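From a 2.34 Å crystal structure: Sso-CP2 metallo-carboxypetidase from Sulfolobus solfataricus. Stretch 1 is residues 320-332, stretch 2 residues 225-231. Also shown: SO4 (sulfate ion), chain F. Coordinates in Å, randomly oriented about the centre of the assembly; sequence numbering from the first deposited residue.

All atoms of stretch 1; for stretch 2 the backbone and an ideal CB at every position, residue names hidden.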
# COMPACT_ATOMS: atom_id res chain seq x y z
N LYS A 320 -7.55 -24.72 -10.23
CA LYS A 320 -7.27 -25.61 -9.11
C LYS A 320 -6.48 -24.89 -8.02
O LYS A 320 -6.77 -25.03 -6.83
CB LYS A 320 -6.51 -26.84 -9.59
CG LYS A 320 -6.26 -27.86 -8.50
CD LYS A 320 -5.78 -29.18 -9.08
CE LYS A 320 -5.56 -30.21 -7.99
NZ LYS A 320 -5.14 -31.53 -8.55
N VAL A 321 -5.48 -24.11 -8.42
CA VAL A 321 -4.65 -23.39 -7.46
C VAL A 321 -5.51 -22.42 -6.66
O VAL A 321 -5.30 -22.24 -5.46
CB VAL A 321 -3.50 -22.63 -8.16
CG1 VAL A 321 -2.78 -21.69 -7.20
CG2 VAL A 321 -2.52 -23.62 -8.77
N PHE A 322 -6.50 -21.83 -7.32
CA PHE A 322 -7.44 -20.93 -6.67
C PHE A 322 -8.21 -21.66 -5.57
O PHE A 322 -8.46 -21.11 -4.51
CB PHE A 322 -8.41 -20.35 -7.69
CG PHE A 322 -9.29 -19.25 -7.15
CD1 PHE A 322 -8.74 -18.19 -6.45
CD2 PHE A 322 -10.66 -19.27 -7.37
CE1 PHE A 322 -9.55 -17.18 -5.95
CE2 PHE A 322 -11.47 -18.26 -6.88
CZ PHE A 322 -10.91 -17.21 -6.18
N GLU A 323 -8.57 -22.91 -5.83
CA GLU A 323 -9.31 -23.70 -4.85
C GLU A 323 -8.41 -24.08 -3.68
O GLU A 323 -8.84 -24.05 -2.53
CB GLU A 323 -9.91 -24.96 -5.50
CG GLU A 323 -10.70 -25.84 -4.54
CD GLU A 323 -11.83 -25.09 -3.85
OE1 GLU A 323 -12.46 -24.21 -4.48
OE2 GLU A 323 -12.09 -25.37 -2.66
N LEU A 324 -7.16 -24.43 -3.99
CA LEU A 324 -6.19 -24.76 -2.95
C LEU A 324 -5.92 -23.54 -2.07
O LEU A 324 -5.83 -23.65 -0.85
CB LEU A 324 -4.88 -25.25 -3.57
CG LEU A 324 -4.91 -26.57 -4.33
CD1 LEU A 324 -3.53 -26.91 -4.85
CD2 LEU A 324 -5.44 -27.70 -3.45
N LEU A 325 -5.80 -22.38 -2.71
CA LEU A 325 -5.61 -21.14 -1.98
C LEU A 325 -6.79 -20.91 -1.04
O LEU A 325 -6.61 -20.53 0.11
CB LEU A 325 -5.49 -19.96 -2.94
CG LEU A 325 -5.49 -18.58 -2.29
CD1 LEU A 325 -4.31 -18.43 -1.34
CD2 LEU A 325 -5.49 -17.48 -3.34
N LYS A 326 -8.00 -21.13 -1.54
CA LYS A 326 -9.19 -20.87 -0.75
C LYS A 326 -9.28 -21.81 0.44
O LYS A 326 -9.59 -21.37 1.55
CB LYS A 326 -10.44 -20.93 -1.63
CG LYS A 326 -10.64 -19.66 -2.44
CD LYS A 326 -11.51 -19.89 -3.66
CE LYS A 326 -12.98 -19.97 -3.31
NZ LYS A 326 -13.82 -20.22 -4.51
N LYS A 327 -9.00 -23.09 0.24
CA LYS A 327 -8.97 -24.03 1.36
C LYS A 327 -7.96 -23.56 2.40
O LYS A 327 -8.22 -23.61 3.60
CB LYS A 327 -8.62 -25.44 0.88
CG LYS A 327 -9.82 -26.23 0.39
CD LYS A 327 -9.41 -27.58 -0.18
CE LYS A 327 -10.61 -28.43 -0.57
NZ LYS A 327 -11.31 -27.91 -1.78
N HIS A 328 -6.81 -23.08 1.94
CA HIS A 328 -5.77 -22.59 2.82
C HIS A 328 -6.23 -21.37 3.63
O HIS A 328 -6.01 -21.29 4.83
CB HIS A 328 -4.53 -22.23 2.01
CG HIS A 328 -3.44 -21.61 2.82
ND1 HIS A 328 -2.43 -22.34 3.41
CD2 HIS A 328 -3.19 -20.31 3.14
CE1 HIS A 328 -1.61 -21.53 4.06
NE2 HIS A 328 -2.05 -20.30 3.91
N LEU A 329 -6.87 -20.42 2.95
CA LEU A 329 -7.34 -19.21 3.62
C LEU A 329 -8.40 -19.51 4.68
O LEU A 329 -8.48 -18.81 5.69
CB LEU A 329 -7.89 -18.22 2.59
CG LEU A 329 -6.84 -17.60 1.66
CD1 LEU A 329 -7.52 -16.74 0.59
CD2 LEU A 329 -5.83 -16.76 2.43
N GLN A 330 -9.20 -20.55 4.47
CA GLN A 330 -10.16 -21.01 5.47
C GLN A 330 -9.43 -21.36 6.76
O GLN A 330 -9.76 -20.86 7.84
CB GLN A 330 -10.93 -22.23 4.98
CG GLN A 330 -11.86 -21.99 3.81
CD GLN A 330 -12.31 -23.28 3.15
OE1 GLN A 330 -12.33 -24.34 3.77
NE2 GLN A 330 -12.67 -23.20 1.87
N LYS A 331 -8.43 -22.23 6.64
CA LYS A 331 -7.64 -22.68 7.79
C LYS A 331 -6.94 -21.52 8.49
O LYS A 331 -6.79 -21.53 9.71
CB LYS A 331 -6.61 -23.71 7.34
CG LYS A 331 -7.20 -25.03 6.90
CD LYS A 331 -6.14 -25.94 6.29
CE LYS A 331 -6.72 -27.27 5.86
NZ LYS A 331 -7.90 -27.11 4.96
N ALA A 332 -6.52 -20.53 7.72
CA ALA A 332 -5.79 -19.39 8.27
C ALA A 332 -6.74 -18.39 8.92
O ALA A 332 -6.31 -17.34 9.40
CB ALA A 332 -4.96 -18.72 7.19
N UNK A 225 6.19 -21.73 -1.62
CA UNK A 225 4.77 -21.57 -1.34
C UNK A 225 4.28 -22.64 -0.37
O UNK A 225 4.54 -23.83 -0.57
CB UNK A 225 3.96 -21.62 -2.64
N UNK A 226 3.59 -22.22 0.68
CA UNK A 226 3.18 -23.12 1.75
C UNK A 226 1.73 -23.60 1.60
O UNK A 226 1.24 -24.36 2.44
CB UNK A 226 3.36 -22.42 3.10
N UNK A 227 1.04 -23.15 0.56
CA UNK A 227 -0.31 -23.62 0.28
C UNK A 227 -0.27 -25.13 0.04
O UNK A 227 0.46 -25.61 -0.83
CB UNK A 227 -0.91 -22.89 -0.92
N UNK A 228 -1.05 -25.87 0.81
CA UNK A 228 -1.08 -27.32 0.72
C UNK A 228 -1.52 -27.77 -0.67
O UNK A 228 -2.56 -27.34 -1.17
CB UNK A 228 -2.01 -27.90 1.79
N UNK A 229 -0.71 -28.61 -1.30
CA UNK A 229 -1.01 -29.17 -2.61
C UNK A 229 -0.50 -28.36 -3.79
O UNK A 229 -0.65 -28.77 -4.94
CB UNK A 229 -2.52 -29.34 -2.75
N UNK A 230 0.11 -27.21 -3.51
CA UNK A 230 0.53 -26.29 -4.56
C UNK A 230 1.51 -26.92 -5.56
O UNK A 230 1.39 -26.69 -6.77
CB UNK A 230 1.17 -25.05 -3.93
N UNK A 231 2.45 -27.71 -5.07
CA UNK A 231 3.50 -28.28 -5.90
C UNK A 231 3.17 -29.67 -6.45
O UNK A 231 3.92 -30.20 -7.27
CB UNK A 231 4.80 -28.35 -5.09
S SO4 F . -15.85 -19.98 -1.54
O1 SO4 F . -15.14 -18.80 -1.03
O2 SO4 F . -15.98 -19.87 -2.99
O3 SO4 F . -15.09 -21.18 -1.19
O4 SO4 F . -17.18 -20.05 -0.94

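The helix of stretch 1 offers a ridge of apolar groups, Val321, Leu324 and Leu325, continued by the ring of His328, and the second stretch crosses it without regular helix or strand.

Position 225 places its ideal CB more than 5.5 Å from every atom of stretch 1, so the helix sets almost no rule here and many residues would do. The deposited residue is Val225; its CG1 comes no closer than 7.1 Å to Val321 CG1.

At position 226 CA-to-CB points sideways, and the nearest helix atom, His328 CE1, lies 5.1 Å from the ideal CB. With open space beyond, polar and apolar side chains are equally plausible. Leu226 occupies it and turns its end off the helix. Its backbone O lies 4.3 Å from His328 ND1, a contact and not a hydrogen bond.

Position 227 faces a well-defined apolar site. Its ideal CB stands 4.6 Å from His328 ND1, 5.0 Å from Leu324 O and 5.1 Å from Leu325 CA, so a side chain leaving sideways enters a groove between the helix backbone and an imidazole. An aliphatic group of medium size suits it, and a branch at CB would let it touch several walls; valine, leucine, isoleucine or methionine could be considered. The deposited Ile227 uses both branches: CG2 packs 3.9 Å from Leu324 CB, while CG1 lies over one face of the His328 ring and carries CD1 to 3.7 Å from Leu325 CD1. It has the largest covered area in the contact.

At position 228 the ideal CB again has no helix atom close by, and polar residues are reasonable; the Lys331 chain passes nearby, so an acid is one choice among them. Glu228 is found, though its OE1 comes only to 4.5 Å from Lys331 CE; the amine does not turn to it, and there is no salt bridge. Its backbone does more: one water links Glu228 N (2.9 Å from the water O) with His328 ND1 (2.7 Å from it), and another donates to both Glu228 O and Leu324 O, at 3.1 and 2.5 Å from its own O.

Position 229 has phi/psi of 90/-3, the third place in a type II turn closed by the backbone hydrogen bond from the N of 230 to Ile227 O, 3.1 Å. An ideal CB would be jammed against the preceding carbonyl O and would also sit 3.4 Å from Leu324 CD1. Glycine is the clear choice, and Gly229 is there, its O 3.4 Å from Leu324 CD1.

Position 230 sends CA-to-CB sideways, its ideal CB 5.1 Å from Leu324 CD1, with Val321 farther along. A long apolar chain or an aromatic could reach the Val321 CG1 methyl, and Phe230 does, its end coming nearer than its CB: the ring edge meets Val321 CG1, with CE1 3.8 Å from it.

Position 231 points away, so the helix leaves it free. Tyr231 instead serves its own stretch, its OH accepting a hydrogen bond from Val225 N at 2.9 Å.

Stretch 2 225-231: VLIEGFY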
# COMPACT_ATOMS: atom_id res chain seq x y z
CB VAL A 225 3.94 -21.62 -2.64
CG1 VAL A 225 2.45 -21.45 -2.35
CG2 VAL A 225 4.42 -20.55 -3.61
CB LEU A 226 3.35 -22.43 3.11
CG LEU A 226 4.77 -21.99 3.48
CD1 LEU A 226 4.78 -21.34 4.86
CD2 LEU A 226 5.75 -23.16 3.44
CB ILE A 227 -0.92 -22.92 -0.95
CG1 ILE A 227 -1.02 -21.41 -0.69
CG2 ILE A 227 -2.30 -23.48 -1.27
CD1 ILE A 227 -1.39 -20.60 -1.92
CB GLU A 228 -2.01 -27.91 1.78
CG GLU A 228 -2.03 -29.43 1.82
CD GLU A 228 -2.99 -29.98 2.86
OE1 GLU A 228 -3.25 -29.28 3.86
OE2 GLU A 228 -3.48 -31.11 2.68
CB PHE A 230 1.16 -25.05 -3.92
CG PHE A 230 1.51 -23.97 -4.90
CD1 PHE A 230 0.55 -23.07 -5.34
CD2 PHE A 230 2.81 -23.83 -5.37
CE1 PHE A 230 0.87 -22.08 -6.23
CE2 PHE A 230 3.14 -22.82 -6.26
CZ PHE A 230 2.17 -21.95 -6.69
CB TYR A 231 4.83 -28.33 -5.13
CG TYR A 231 5.41 -26.97 -4.83
CD1 TYR A 231 6.14 -26.28 -5.79
CD2 TYR A 231 5.21 -26.36 -3.60
CE1 TYR A 231 6.67 -25.03 -5.52
CE2 TYR A 231 5.73 -25.11 -3.32
CZ TYR A 231 6.46 -24.45 -4.28
OH TYR A 231 6.98 -23.20 -4.01
O HOH W 1 -2.32 -25.05 3.28
O HOH W 2 -4.87 -25.73 0.09
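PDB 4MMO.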